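Local coordinates for protein nigritoxine (Vibrio nigripulchritudo, PDB 5M41) that acts as a bacterial toxin against crustaceans and insects, by a molecular mechanism that is not established, at residues A[97-102]-A[110-115]; A[104-109]-A[124-129]; A[486-491]-A[510-515]; A[527-532]-A[539-544]. One frame throughout, in Å; residues are numbered along the deposited sequence.

Contact 1: A[97-102]-A[110-115]; sequences TGILVN and YTNIQQ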
loop_
_atom_site.group_PDB
_atom_site.type_symbol
_atom_site.label_atom_id
_atom_site.label_comp_id
_atom_site.label_asym_id
_atom_site.label_seq_id
_atom_site.Cartn_x
_atom_site.Cartn_y
_atom_site.Cartn_z
ATOM N N THR A 97 30.951 -20.259 47.512
ATOM C CA THR A 97 30.110 -21.215 46.804
ATOM C C THR A 97 28.746 -20.593 46.580
ATOM O O THR A 97 28.395 -19.634 47.247
ATOM C CB THR A 97 29.990 -22.566 47.562
ATOM O OG1 THR A 97 29.239 -22.385 48.765
ATOM C CG2 THR A 97 31.356 -23.106 47.916
ATOM N N GLY A 98 27.991 -21.164 45.647
ATOM C CA GLY A 98 26.720 -20.611 45.183
ATOM C C GLY A 98 26.572 -20.806 43.681
ATOM O O GLY A 98 26.931 -21.866 43.150
ATOM N N ILE A 99 26.054 -19.785 42.989
ATOM C CA ILE A 99 25.640 -19.948 41.599
ATOM C C ILE A 99 26.286 -18.892 40.700
ATOM O O ILE A 99 26.174 -17.696 40.972
ATOM C CB ILE A 99 24.099 -19.892 41.471
ATOM C CG1 ILE A 99 23.450 -21.077 42.213
ATOM C CG2 ILE A 99 23.678 -19.870 40.003
ATOM C CD1 ILE A 99 21.942 -21.127 42.085
ATOM N N LEU A 100 26.968 -19.364 39.660
ATOM C CA LEU A 100 27.558 -18.532 38.640
ATOM C C LEU A 100 26.522 -18.363 37.540
ATOM O O LEU A 100 26.032 -19.354 37.012
ATOM C CB LEU A 100 28.810 -19.211 38.058
ATOM C CG LEU A 100 29.393 -18.513 36.830
ATOM C CD1 LEU A 100 29.941 -17.131 37.204
ATOM C CD2 LEU A 100 30.498 -19.376 36.243
ATOM N N VAL A 101 26.177 -17.116 37.227
ATOM C CA VAL A 101 25.222 -16.826 36.147
ATOM C C VAL A 101 25.953 -16.274 34.913
ATOM O O VAL A 101 26.846 -15.421 35.046
ATOM C CB VAL A 101 24.123 -15.856 36.625
ATOM C CG1 VAL A 101 23.163 -15.512 35.477
ATOM C CG2 VAL A 101 23.335 -16.486 37.801
ATOM N N ASN A 102 25.596 -16.796 33.733
ATOM C CA ASN A 102 26.003 -16.264 32.435
ATOM C C ASN A 102 24.725 -16.063 31.628
ATOM O O ASN A 102 24.172 -17.002 31.043
ATOM C CB ASN A 102 26.967 -17.220 31.688
ATOM C CG ASN A 102 27.431 -16.665 30.334
ATOM O OD1 ASN A 102 26.998 -15.579 29.888
ATOM N ND2 ASN A 102 28.293 -17.423 29.651
ATOM N N TYR A 110 23.072 -20.829 34.258
ATOM C CA TYR A 110 23.502 -20.863 35.665
ATOM C C TYR A 110 24.239 -22.171 35.932
ATOM O O TYR A 110 23.877 -23.212 35.395
ATOM C CB TYR A 110 22.324 -20.702 36.629
ATOM C CG TYR A 110 21.286 -21.807 36.523
ATOM C CD1 TYR A 110 21.311 -22.904 37.384
ATOM C CD2 TYR A 110 20.282 -21.750 35.558
ATOM C CE1 TYR A 110 20.363 -23.916 37.278
ATOM C CE2 TYR A 110 19.333 -22.753 35.441
ATOM C CZ TYR A 110 19.373 -23.834 36.298
ATOM O OH TYR A 110 18.416 -24.831 36.159
ATOM N N THR A 111 25.287 -22.090 36.739
ATOM C CA THR A 111 26.088 -23.238 37.090
ATOM C C THR A 111 26.260 -23.239 38.597
ATOM O O THR A 111 26.584 -22.209 39.195
ATOM C CB THR A 111 27.468 -23.149 36.428
ATOM O OG1 THR A 111 27.287 -22.853 35.049
ATOM C CG2 THR A 111 28.253 -24.485 36.573
ATOM N N ASN A 112 26.011 -24.390 39.209
ATOM C CA ASN A 112 26.255 -24.542 40.636
ATOM C C ASN A 112 27.740 -24.643 40.910
ATOM O O ASN A 112 28.407 -25.541 40.421
ATOM C CB ASN A 112 25.519 -25.765 41.166
ATOM C CG ASN A 112 24.021 -25.607 41.070
ATOM O OD1 ASN A 112 23.444 -24.726 41.703
ATOM N ND2 ASN A 112 23.386 -26.434 40.249
ATOM N N ILE A 113 28.266 -23.691 41.662
ATOM C CA ILE A 113 29.654 -23.752 42.069
ATOM C C ILE A 113 29.638 -24.238 43.520
ATOM O O ILE A 113 29.278 -23.491 44.438
ATOM C CB ILE A 113 30.353 -22.389 41.947
ATOM C CG1 ILE A 113 30.270 -21.839 40.504
ATOM C CG2 ILE A 113 31.791 -22.465 42.474
ATOM C CD1 ILE A 113 30.952 -22.686 39.434
ATOM N N GLN A 114 30.005 -25.504 43.711
ATOM C CA GLN A 114 30.074 -26.103 45.056
ATOM C C GLN A 114 31.507 -26.194 45.597
ATOM O O GLN A 114 31.711 -26.335 46.800
ATOM C CB GLN A 114 29.433 -27.493 45.051
ATOM C CG GLN A 114 27.997 -27.488 44.543
ATOM C CD GLN A 114 27.494 -28.887 44.231
ATOM O OE1 GLN A 114 28.080 -29.887 44.676
ATOM N NE2 GLN A 114 26.409 -28.969 43.457
ATOM N N GLN A 115 32.491 -26.124 44.708
ATOM C CA GLN A 115 33.900 -26.195 45.107
ATOM C C GLN A 115 34.764 -25.504 44.065
ATOM O O GLN A 115 34.349 -25.379 42.913
ATOM C CB GLN A 115 34.347 -27.656 45.267
ATOM C CG GLN A 115 34.226 -28.496 43.991
ATOM C CD GLN A 115 34.457 -29.981 44.256
ATOM O OE1 GLN A 115 35.386 -30.355 44.954
ATOM N NE2 GLN A 115 33.599 -30.820 43.709
HETATM O O HOH W 1 26.775 -20.316 34.393
#
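Strands 98-102 and 110-113 run antiparallel as a beta hairpin, their short axes 4.6 Å apart at the closest and their directions 150° apart. Four backbone hydrogen bonds join them, two in each hydrogen-bonded pair, Gly98 with Ile113 and Leu100 with Thr111. The straightest is Gly98 N to Ile113 O, 2.9 Å with 168° at the hydrogen. Gly98 has backbone angles at which a CB would be jammed against the preceding carbonyl oxygen. One face carries Ile99, Val101, Tyr110 and Asn112. Ile99 lies alongside Tyr110, its CG2 3.7 Å from Tyr110 CB. On its other branch, Ile99 CG1 is 3.7 Å from Asn112 OD1. Helix 34-54 packs on this face through Ile52 and Val48. On the other face, Leu100 CB meets Ile113 CG1 at 3.9 Å, and Phe88 of the next strand touches both residues. Thr111 puts OG1 beside its backbone N. From there Thr111 OG1 donates to a water at 2.7 Å, which in turn donates to Leu100 O at 2.9 Å. Leu100 O thus accepts from both Thr111 N and the water. The pairing is thus held by main-chain bonds, with apolar contacts on both faces and the water tying a side-chain hydroxyl to the backbone.

Contact 2: A[104-109]-A[124-129]; sequences NSPDKP and DESFRQ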
loop_
_atom_site.group_PDB
_atom_site.type_symbol
_atom_site.label_atom_id
_atom_site.label_comp_id
_atom_site.label_asym_id
_atom_site.label_seq_id
_atom_site.Cartn_x
_atom_site.Cartn_y
_atom_site.Cartn_z
ATOM N N ASN A 104 24.212 -14.895 28.857
ATOM C CA ASN A 104 24.336 -15.118 27.407
ATOM C C ASN A 104 24.712 -16.553 27.019
ATOM O O ASN A 104 25.061 -16.805 25.863
ATOM C CB ASN A 104 25.345 -14.139 26.783
ATOM C CG ASN A 104 25.103 -13.931 25.296
ATOM O OD1 ASN A 104 23.958 -13.825 24.878
ATOM N ND2 ASN A 104 26.164 -13.884 24.496
ATOM N N SER A 105 24.677 -17.489 27.970
ATOM C CA SER A 105 25.026 -18.877 27.644
ATOM C C SER A 105 23.829 -19.606 27.058
ATOM O O SER A 105 22.778 -19.613 27.665
ATOM C CB SER A 105 25.497 -19.634 28.880
ATOM O OG SER A 105 25.794 -20.997 28.565
ATOM N N PRO A 106 23.987 -20.236 25.890
ATOM C CA PRO A 106 22.886 -21.033 25.327
ATOM C C PRO A 106 22.371 -22.124 26.288
ATOM O O PRO A 106 21.166 -22.319 26.437
ATOM C CB PRO A 106 23.518 -21.701 24.105
ATOM C CG PRO A 106 24.710 -20.867 23.773
ATOM C CD PRO A 106 25.196 -20.251 25.050
ATOM N N ASP A 107 23.278 -22.799 26.969
ATOM C CA ASP A 107 22.913 -24.023 27.650
ATOM C C ASP A 107 23.242 -24.024 29.148
ATOM O O ASP A 107 22.644 -24.770 29.910
ATOM C CB ASP A 107 23.567 -25.204 26.929
ATOM C CG ASP A 107 25.064 -25.030 26.771
ATOM O OD1 ASP A 107 25.799 -25.947 27.182
ATOM O OD2 ASP A 107 25.520 -23.976 26.255
ATOM N N LYS A 108 24.171 -23.165 29.569
ATOM C CA LYS A 108 24.528 -23.045 30.994
ATOM C C LYS A 108 24.261 -21.637 31.526
ATOM O O LYS A 108 25.224 -20.918 31.915
ATOM C CB LYS A 108 26.010 -23.420 31.208
ATOM C CG LYS A 108 26.359 -24.877 30.939
ATOM C CD LYS A 108 26.648 -25.629 32.241
ATOM C CE LYS A 108 25.381 -25.940 33.046
ATOM N NZ LYS A 108 25.607 -25.879 34.518
ATOM N N PRO A 109 22.972 -21.210 31.550
ATOM C CA PRO A 109 22.737 -19.844 32.047
ATOM C C PRO A 109 23.097 -19.712 33.522
ATOM O O PRO A 109 23.407 -18.613 33.974
ATOM C CB PRO A 109 21.233 -19.620 31.815
ATOM C CG PRO A 109 20.657 -20.982 31.655
ATOM C CD PRO A 109 21.733 -21.838 31.057
ATOM N N ASP A 124 33.619 -23.160 27.928
ATOM C CA ASP A 124 32.855 -22.903 26.690
ATOM C C ASP A 124 33.069 -21.478 26.173
ATOM O O ASP A 124 33.264 -20.547 26.971
ATOM C CB ASP A 124 31.352 -23.141 26.980
ATOM C CG ASP A 124 30.464 -23.102 25.720
ATOM O OD1 ASP A 124 30.600 -23.987 24.843
ATOM O OD2 ASP A 124 29.594 -22.209 25.629
ATOM N N GLU A 125 32.987 -21.312 24.860
ATOM C CA GLU A 125 33.148 -20.052 24.183
ATOM C C GLU A 125 32.111 -19.025 24.666
ATOM O O GLU A 125 32.392 -17.827 24.701
ATOM C CB GLU A 125 33.052 -20.295 22.663
ATOM C CG GLU A 125 33.352 -19.101 21.752
ATOM C CD GLU A 125 34.701 -18.432 22.018
ATOM O OE1 GLU A 125 35.623 -19.086 22.539
ATOM O OE2 GLU A 125 34.847 -17.227 21.701
ATOM N N SER A 126 30.930 -19.493 25.068
ATOM C CA SER A 126 29.901 -18.586 25.549
ATOM C C SER A 126 30.291 -17.880 26.859
ATOM O O SER A 126 29.646 -16.894 27.237
ATOM C CB SER A 126 28.551 -19.293 25.685
ATOM O OG SER A 126 28.516 -20.116 26.837
ATOM N N PHE A 127 31.317 -18.396 27.544
ATOM C CA PHE A 127 31.897 -17.741 28.724
ATOM C C PHE A 127 33.081 -16.877 28.307
ATOM O O PHE A 127 33.215 -15.716 28.716
ATOM C CB PHE A 127 32.325 -18.772 29.778
ATOM C CG PHE A 127 31.173 -19.352 30.552
ATOM C CD1 PHE A 127 30.796 -18.809 31.776
ATOM C CD2 PHE A 127 30.416 -20.405 30.027
ATOM C CE1 PHE A 127 29.714 -19.331 32.478
ATOM C CE2 PHE A 127 29.326 -20.928 30.728
ATOM C CZ PHE A 127 28.985 -20.395 31.957
ATOM N N ARG A 128 33.905 -17.437 27.439
ATOM C CA ARG A 128 35.097 -16.780 27.003
ATOM C C ARG A 128 34.804 -15.466 26.280
ATOM O O ARG A 128 35.575 -14.516 26.426
ATOM C CB ARG A 128 35.878 -17.698 26.079
ATOM C CG ARG A 128 37.311 -17.241 25.877
ATOM C CD ARG A 128 38.101 -18.312 25.140
ATOM N NE ARG A 128 39.239 -17.708 24.474
ATOM C CZ ARG A 128 39.203 -17.208 23.243
ATOM N NH1 ARG A 128 38.083 -17.258 22.527
ATOM N NH2 ARG A 128 40.297 -16.660 22.728
ATOM N N GLN A 129 33.717 -15.450 25.500
ATOM C CA GLN A 129 33.227 -14.273 24.739
ATOM C C GLN A 129 32.919 -13.079 25.629
ATOM O O GLN A 129 32.831 -11.962 25.153
ATOM C CB GLN A 129 31.876 -14.606 24.104
ATOM C CG GLN A 129 31.904 -15.072 22.684
ATOM C CD GLN A 129 30.539 -15.594 22.258
ATOM O OE1 GLN A 129 29.514 -15.416 22.947
ATOM N NE2 GLN A 129 30.523 -16.271 21.123
HETATM O O HOH W 2 28.668 -14.500 25.917
#
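Ser126 and Phe127 of the short helix beginning at 125 bury the most surface here, against the hairpin loop 104-109. Ser126 comes in with its CB, which lies 3.5 Å from Pro106 CD. Its OG sits between the backbone N and the carbonyl carbon, chi1 76°, and so turns back to its own helix start. There Ser126 OG donates to the anti lone pair of Asp124 OD2, at 2.6 Å. Asp124 OD2 also takes Ser126 N, from above the carboxylate plane, so two donors grip one oxygen. Ser105 OG reaches Ser126 OG by a weak hydrogen bond of 3.3 Å, in which Ser105 donates. Ser105 OG is held from its own side by Lys108 N at 2.9 Å. Phe127 reaches the loop with the tip of its ring: Phe127 CZ is 3.8 Å from Lys108 O, and Phe127 CE2 is 4.2 Å from Lys108 CB. A water bridges Asn104 ND2 and Ser126 O. The polar end of Asn104 is also bonded to Asp205 N and Thr201 O. Asp107 OD2 and Asp124 OD2 are like charges 4.5 Å apart. Two local motifs meet here: an ST motif at Ser105 and a helix N-cap at Asp124.

Contact 3: A[486-491]-A[510-515]; sequences SKSNPN and TYRKVP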
loop_
_atom_site.group_PDB
_atom_site.type_symbol
_atom_site.label_atom_id
_atom_site.label_comp_id
_atom_site.label_asym_id
_atom_site.label_seq_id
_atom_site.Cartn_x
_atom_site.Cartn_y
_atom_site.Cartn_z
ATOM N N SER A 486 -19.997 -0.716 -43.753
ATOM C CA SER A 486 -20.581 -2.022 -44.091
ATOM C C SER A 486 -21.929 -2.150 -43.400
ATOM O O SER A 486 -22.348 -1.224 -42.706
ATOM C CB SER A 486 -19.635 -3.194 -43.746
ATOM O OG SER A 486 -19.302 -3.253 -42.362
ATOM N N LYS A 487 -22.603 -3.286 -43.585
ATOM C CA LYS A 487 -23.949 -3.494 -43.029
ATOM C C LYS A 487 -23.995 -3.297 -41.517
ATOM O O LYS A 487 -24.878 -2.617 -41.003
ATOM C CB LYS A 487 -24.475 -4.898 -43.370
ATOM C CG LYS A 487 -25.949 -5.105 -43.029
ATOM C CD LYS A 487 -26.410 -6.512 -43.369
ATOM C CE LYS A 487 -27.925 -6.617 -43.274
ATOM N NZ LYS A 487 -28.459 -7.678 -44.183
ATOM N N SER A 488 -23.036 -3.912 -40.826
ATOM C CA SER A 488 -22.994 -3.941 -39.369
ATOM C C SER A 488 -22.110 -2.844 -38.780
ATOM O O SER A 488 -21.981 -2.711 -37.563
ATOM C CB SER A 488 -22.520 -5.306 -38.891
ATOM O OG SER A 488 -23.633 -6.116 -38.570
ATOM N N ASN A 489 -21.483 -2.090 -39.670
ATOM C CA ASN A 489 -20.760 -0.898 -39.325
ATOM C C ASN A 489 -21.215 0.225 -40.246
ATOM O O ASN A 489 -20.401 0.798 -40.966
ATOM C CB ASN A 489 -19.255 -1.133 -39.458
ATOM C CG ASN A 489 -18.435 0.020 -38.904
ATOM O OD1 ASN A 489 -18.964 0.934 -38.241
ATOM N ND2 ASN A 489 -17.137 -0.008 -39.175
ATOM N N PRO A 490 -22.522 0.552 -40.229
ATOM C CA PRO A 490 -22.989 1.557 -41.193
ATOM C C PRO A 490 -22.313 2.912 -41.006
ATOM O O PRO A 490 -22.260 3.695 -41.960
ATOM C CB PRO A 490 -24.497 1.680 -40.892
ATOM C CG PRO A 490 -24.642 1.195 -39.486
ATOM C CD PRO A 490 -23.611 0.111 -39.336
ATOM N N ASN A 491 -21.805 3.195 -39.800
ATOM C CA ASN A 491 -21.261 4.524 -39.558
ATOM C C ASN A 491 -19.811 4.602 -39.999
ATOM O O ASN A 491 -19.237 5.693 -40.075
ATOM C CB ASN A 491 -21.441 4.965 -38.085
ATOM C CG ASN A 491 -22.903 5.114 -37.686
ATOM O OD1 ASN A 491 -23.278 4.851 -36.533
ATOM N ND2 ASN A 491 -23.738 5.530 -38.628
ATOM N N THR A 510 -14.156 -2.979 -32.953
ATOM C CA THR A 510 -14.898 -1.983 -33.705
ATOM C C THR A 510 -16.183 -1.760 -32.967
ATOM O O THR A 510 -16.782 -2.723 -32.462
ATOM C CB THR A 510 -15.216 -2.489 -35.139
ATOM O OG1 THR A 510 -13.983 -2.698 -35.821
ATOM C CG2 THR A 510 -16.071 -1.481 -35.937
ATOM N N TYR A 511 -16.612 -0.501 -32.893
ATOM C CA TYR A 511 -17.921 -0.195 -32.353
ATOM C C TYR A 511 -19.001 -0.402 -33.427
ATOM O O TYR A 511 -19.225 0.464 -34.276
ATOM C CB TYR A 511 -17.957 1.244 -31.833
ATOM C CG TYR A 511 -18.688 1.432 -30.545
ATOM C CD1 TYR A 511 -18.339 2.480 -29.692
ATOM C CD2 TYR A 511 -19.709 0.568 -30.152
ATOM C CE1 TYR A 511 -18.991 2.680 -28.490
ATOM C CE2 TYR A 511 -20.371 0.753 -28.937
ATOM C CZ TYR A 511 -19.998 1.821 -28.119
ATOM O OH TYR A 511 -20.614 2.047 -26.919
ATOM N N ARG A 512 -19.695 -1.533 -33.354
ATOM C CA ARG A 512 -20.591 -1.959 -34.432
ATOM C C ARG A 512 -22.062 -1.865 -34.063
ATOM O O ARG A 512 -22.405 -1.917 -32.878
ATOM C CB ARG A 512 -20.306 -3.408 -34.787
ATOM C CG ARG A 512 -18.961 -3.648 -35.413
ATOM C CD ARG A 512 -18.697 -5.138 -35.389
ATOM N NE ARG A 512 -19.235 -5.817 -36.557
ATOM C CZ ARG A 512 -20.175 -6.764 -36.547
ATOM N NH1 ARG A 512 -20.744 -7.176 -35.422
ATOM N NH2 ARG A 512 -20.544 -7.313 -37.690
ATOM N N LYS A 513 -22.929 -1.763 -35.077
ATOM C CA LYS A 513 -24.362 -1.676 -34.822
ATOM C C LYS A 513 -25.023 -3.020 -35.075
ATOM O O LYS A 513 -25.125 -3.463 -36.223
ATOM C CB LYS A 513 -25.022 -0.548 -35.630
ATOM C CG LYS A 513 -26.162 0.130 -34.867
ATOM C CD LYS A 513 -26.681 1.383 -35.556
ATOM C CE LYS A 513 -25.829 2.614 -35.274
ATOM N NZ LYS A 513 -26.295 3.383 -34.087
ATOM N N VAL A 514 -25.447 -3.671 -33.996
ATOM C CA VAL A 514 -25.974 -5.030 -34.068
ATOM C C VAL A 514 -27.448 -5.127 -33.664
ATOM O O VAL A 514 -27.940 -4.282 -32.917
ATOM C CB VAL A 514 -25.147 -6.022 -33.222
ATOM C CG1 VAL A 514 -23.717 -6.081 -33.726
ATOM C CG2 VAL A 514 -25.220 -5.693 -31.734
ATOM N N PRO A 515 -28.157 -6.163 -34.166
ATOM C CA PRO A 515 -29.544 -6.387 -33.759
ATOM C C PRO A 515 -29.650 -6.569 -32.261
ATOM O O PRO A 515 -28.771 -7.178 -31.666
ATOM C CB PRO A 515 -29.906 -7.702 -34.461
ATOM C CG PRO A 515 -29.031 -7.736 -35.663
ATOM C CD PRO A 515 -27.740 -7.096 -35.233
#
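This is a loop-on-strand contact: residues 486-491, in the loop ahead of strand 496-500, lie across strand 505-515 of a four-stranded antiparallel sheet. The touching parts run 99° apart, so the loop crosses the strand and does not pair along it. A single hydrogen bond crosses, Lys513 N to Ser488 O at 2.8 Å, with 149° at the hydrogen. The donor stands above the carbonyl plane. Ser488 buries the most surface. Its CB lies over one face of the Arg512 guanidinium, 3.1 Å from Arg512 NH2, a tight approach. Arg512 bends at chi3 (87°) to bring the group there, and its CB also rests 3.3 Å from Ser488 O. On the other side of the strand, Lys513 CB meets Pro490 CD at 4.0 Å, the two side chains crossing at about a right angle. Asn489 has CG anti to its backbone N, and its ND2 lies 3.7 Å from Thr510 CG2. Asn489 OD1 accepts from Asn493 N, which would steady the amide. Lys513 NZ is gripped by Gly564 O, Ile563 O and Asn525 OD1. Beyond the contact, Arg512 NH1 is hydrogen-bonded to Gln528 OE1 of the adjacent strand 523-532, and Arg512 makes a cation-pi contact with Trp540, while Asn491 touches Asn562 of strand 560-562.

Contact 4: A[527-532]-A[539-544]; sequences LQESFL and KWRDFP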
loop_
_atom_site.group_PDB
_atom_site.type_symbol
_atom_site.label_atom_id
_atom_site.label_comp_id
_atom_site.label_asym_id
_atom_site.label_seq_id
_atom_site.Cartn_x
_atom_site.Cartn_y
_atom_site.Cartn_z
ATOM N N LEU A 527 -19.199 -2.773 -28.804
ATOM C CA LEU A 527 -17.788 -2.987 -29.084
ATOM C C LEU A 527 -17.563 -4.492 -29.285
ATOM O O LEU A 527 -17.892 -5.309 -28.414
ATOM C CB LEU A 527 -16.912 -2.469 -27.946
ATOM C CG LEU A 527 -16.782 -0.940 -27.843
ATOM C CD1 LEU A 527 -16.257 -0.506 -26.472
ATOM C CD2 LEU A 527 -15.940 -0.364 -28.985
ATOM N N GLN A 528 -17.009 -4.865 -30.434
ATOM C CA GLN A 528 -16.877 -6.284 -30.741
ATOM C C GLN A 528 -15.517 -6.565 -31.309
ATOM O O GLN A 528 -14.914 -5.710 -31.955
ATOM C CB GLN A 528 -17.982 -6.733 -31.699
ATOM C CG GLN A 528 -19.346 -6.859 -31.041
ATOM C CD GLN A 528 -20.408 -7.452 -31.961
ATOM O OE1 GLN A 528 -20.634 -6.962 -33.064
ATOM N NE2 GLN A 528 -21.087 -8.487 -31.488
ATOM N N GLU A 529 -15.016 -7.757 -31.031
ATOM C CA GLU A 529 -13.781 -8.192 -31.646
ATOM C C GLU A 529 -14.099 -9.092 -32.865
ATOM O O GLU A 529 -15.014 -9.919 -32.814
ATOM C CB GLU A 529 -12.889 -8.918 -30.637
ATOM C CG GLU A 529 -13.333 -10.335 -30.327
ATOM C CD GLU A 529 -12.196 -11.271 -29.937
ATOM O OE1 GLU A 529 -11.107 -11.241 -30.559
ATOM O OE2 GLU A 529 -12.415 -12.061 -28.997
ATOM N N SER A 530 -13.330 -8.924 -33.939
ATOM C CA SER A 530 -13.459 -9.765 -35.135
ATOM C C SER A 530 -12.465 -10.920 -35.085
ATOM O O SER A 530 -11.379 -10.787 -34.516
ATOM C CB SER A 530 -13.241 -8.944 -36.406
ATOM O OG SER A 530 -11.933 -8.394 -36.411
ATOM N N PHE A 531 -12.849 -12.054 -35.664
ATOM C CA PHE A 531 -11.971 -13.242 -35.735
ATOM C C PHE A 531 -12.389 -14.139 -36.919
ATOM O O PHE A 531 -13.506 -14.013 -37.444
ATOM C CB PHE A 531 -11.997 -14.020 -34.406
ATOM C CG PHE A 531 -13.332 -14.653 -34.102
ATOM C CD1 PHE A 531 -13.539 -16.024 -34.338
ATOM C CD2 PHE A 531 -14.392 -13.880 -33.610
ATOM C CE1 PHE A 531 -14.770 -16.608 -34.079
ATOM C CE2 PHE A 531 -15.629 -14.459 -33.345
ATOM C CZ PHE A 531 -15.818 -15.826 -33.577
ATOM N N LEU A 532 -11.479 -15.009 -37.359
ATOM C CA LEU A 532 -11.728 -15.918 -38.487
ATOM C C LEU A 532 -12.216 -17.267 -37.969
ATOM O O LEU A 532 -11.658 -17.795 -37.027
ATOM C CB LEU A 532 -10.452 -16.125 -39.324
ATOM C CG LEU A 532 -9.822 -14.958 -40.100
ATOM C CD1 LEU A 532 -8.616 -15.448 -40.895
ATOM C CD2 LEU A 532 -10.810 -14.239 -41.019
ATOM N N LYS A 539 -16.006 -13.432 -38.324
ATOM C CA LYS A 539 -17.056 -13.471 -37.314
ATOM C C LYS A 539 -16.765 -12.401 -36.241
ATOM O O LYS A 539 -15.676 -11.823 -36.211
ATOM C CB LYS A 539 -17.095 -14.853 -36.654
ATOM C CG LYS A 539 -17.379 -16.034 -37.591
ATOM C CD LYS A 539 -18.862 -16.132 -37.895
ATOM C CE LYS A 539 -19.216 -17.486 -38.493
ATOM N NZ LYS A 539 -20.539 -17.434 -39.182
ATOM N N TRP A 540 -17.728 -12.169 -35.353
ATOM C CA TRP A 540 -17.627 -11.113 -34.342
ATOM C C TRP A 540 -18.115 -11.588 -33.023
ATOM O O TRP A 540 -19.056 -12.376 -32.966
ATOM C CB TRP A 540 -18.472 -9.929 -34.768
ATOM C CG TRP A 540 -17.946 -9.265 -36.006
ATOM C CD1 TRP A 540 -18.249 -9.577 -37.329
ATOM C CD2 TRP A 540 -16.983 -8.159 -36.080
ATOM N NE1 TRP A 540 -17.565 -8.759 -38.189
ATOM C CE2 TRP A 540 -16.793 -7.878 -37.507
ATOM C CE3 TRP A 540 -16.285 -7.400 -35.140
ATOM C CZ2 TRP A 540 -15.937 -6.871 -37.956
ATOM C CZ3 TRP A 540 -15.427 -6.390 -35.602
ATOM C CH2 TRP A 540 -15.264 -6.128 -36.975
ATOM N N ARG A 541 -17.489 -11.121 -31.942
ATOM C CA ARG A 541 -18.001 -11.410 -30.601
ATOM C C ARG A 541 -17.788 -10.262 -29.591
ATOM O O ARG A 541 -16.827 -9.480 -29.695
ATOM C CB ARG A 541 -17.428 -12.729 -30.063
ATOM C CG ARG A 541 -15.931 -12.702 -29.788
ATOM C CD ARG A 541 -15.321 -14.095 -29.661
ATOM N NE ARG A 541 -13.879 -14.021 -29.892
ATOM C CZ ARG A 541 -13.114 -15.015 -30.337
ATOM N NH1 ARG A 541 -13.630 -16.214 -30.612
ATOM N NH2 ARG A 541 -11.820 -14.792 -30.520
ATOM N N ASP A 542 -18.694 -10.193 -28.618
ATOM C CA ASP A 542 -18.619 -9.226 -27.506
ATOM C C ASP A 542 -17.358 -9.399 -26.667
ATOM O O ASP A 542 -16.756 -10.474 -26.660
ATOM C CB ASP A 542 -19.815 -9.421 -26.570
ATOM C CG ASP A 542 -21.122 -8.977 -27.183
ATOM O OD1 ASP A 542 -21.102 -8.197 -28.153
ATOM O OD2 ASP A 542 -22.177 -9.415 -26.690
ATOM N N PHE A 543 -16.974 -8.351 -25.938
ATOM C CA PHE A 543 -16.078 -8.545 -24.804
ATOM C C PHE A 543 -16.747 -9.550 -23.866
ATOM O O PHE A 543 -17.946 -9.446 -23.596
ATOM C CB PHE A 543 -15.785 -7.229 -24.081
ATOM C CG PHE A 543 -14.772 -6.358 -24.784
ATOM C CD1 PHE A 543 -13.448 -6.750 -24.880
ATOM C CD2 PHE A 543 -15.145 -5.153 -25.346
ATOM C CE1 PHE A 543 -12.510 -5.954 -25.523
ATOM C CE2 PHE A 543 -14.215 -4.349 -25.990
ATOM C CZ PHE A 543 -12.895 -4.754 -26.085
ATOM N N PRO A 544 -15.991 -10.550 -23.399
ATOM C CA PRO A 544 -16.610 -11.587 -22.573
ATOM C C PRO A 544 -17.046 -11.066 -21.199
ATOM O O PRO A 544 -18.007 -11.575 -20.625
ATOM C CB PRO A 544 -15.507 -12.643 -22.439
ATOM C CG PRO A 544 -14.235 -11.889 -22.621
ATOM C CD PRO A 544 -14.561 -10.817 -23.638
HETATM O O HOH W 3 -18.737 -5.907 -26.071
#
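Glu529, Phe531 and Arg541 form the first shell on one face of the paired strands. Arg541 NE donates to Glu529 OE2 at 2.6 Å, a salt bridge with 159° at the hydrogen. The oxygen is met from above its carboxylate plane. The Arg541 guanidinium lies flat on the Phe531 ring, centres 3.8 Å apart and planes at 8°, a cation-pi stack. Lys539 CB covers the opposite face in a CH-pi contact, 3.8 Å from the Phe531 ring centroid. Glu529, Phe531 and Arg541 each place CG between the backbone N and the carbonyl carbon, the crowded position. On the other face, Ser530 CB sits over the Trp540 six-membered ring, 3.4 Å from its centroid. Leu527 CB meets the edge of the Phe543 ring, 3.8 Å from Phe543 CE2. Gln528 and Asp542 lie side by side, with a weak hydrogen bond from Gln528 NE2 to Asp542 OD1 at 3.3 Å. Arg512 takes the other end of the amide. Behind this, Glu529 pairs with Arg541 and Phe531 with Lys539, each by two backbone hydrogen bonds. Lys539 N to Phe531 O is the straightest, 2.7 Å and 175°. The arrangement is a beta hairpin at the edge of an antiparallel sheet.

How the contacts relate
The four contacts form two pairs on opposite sides of the chain's centre. Contacts 1 and 2 have centres about 13 Å apart, and their segments alternate along the chain: the loop of contact 2 closes the hairpin of contact 1. Asn102 joins them, through its ND2 to Ser126 O and its N to Pro109 O. Contacts 3 and 4 have centres about 12 Å apart and both reach the same sheet, in which strands 505-515 and 523-532 are neighbours. Thr510 O accepts from Gln528 N across that boundary. Between the pairs, contacts 2 and 4 come closest, and the nearest atoms of contacts 2 and 4 are about 61 Å apart. The magnesium ion, at Val189, Glu192 and Asp195, has no ligand in any of the contacts.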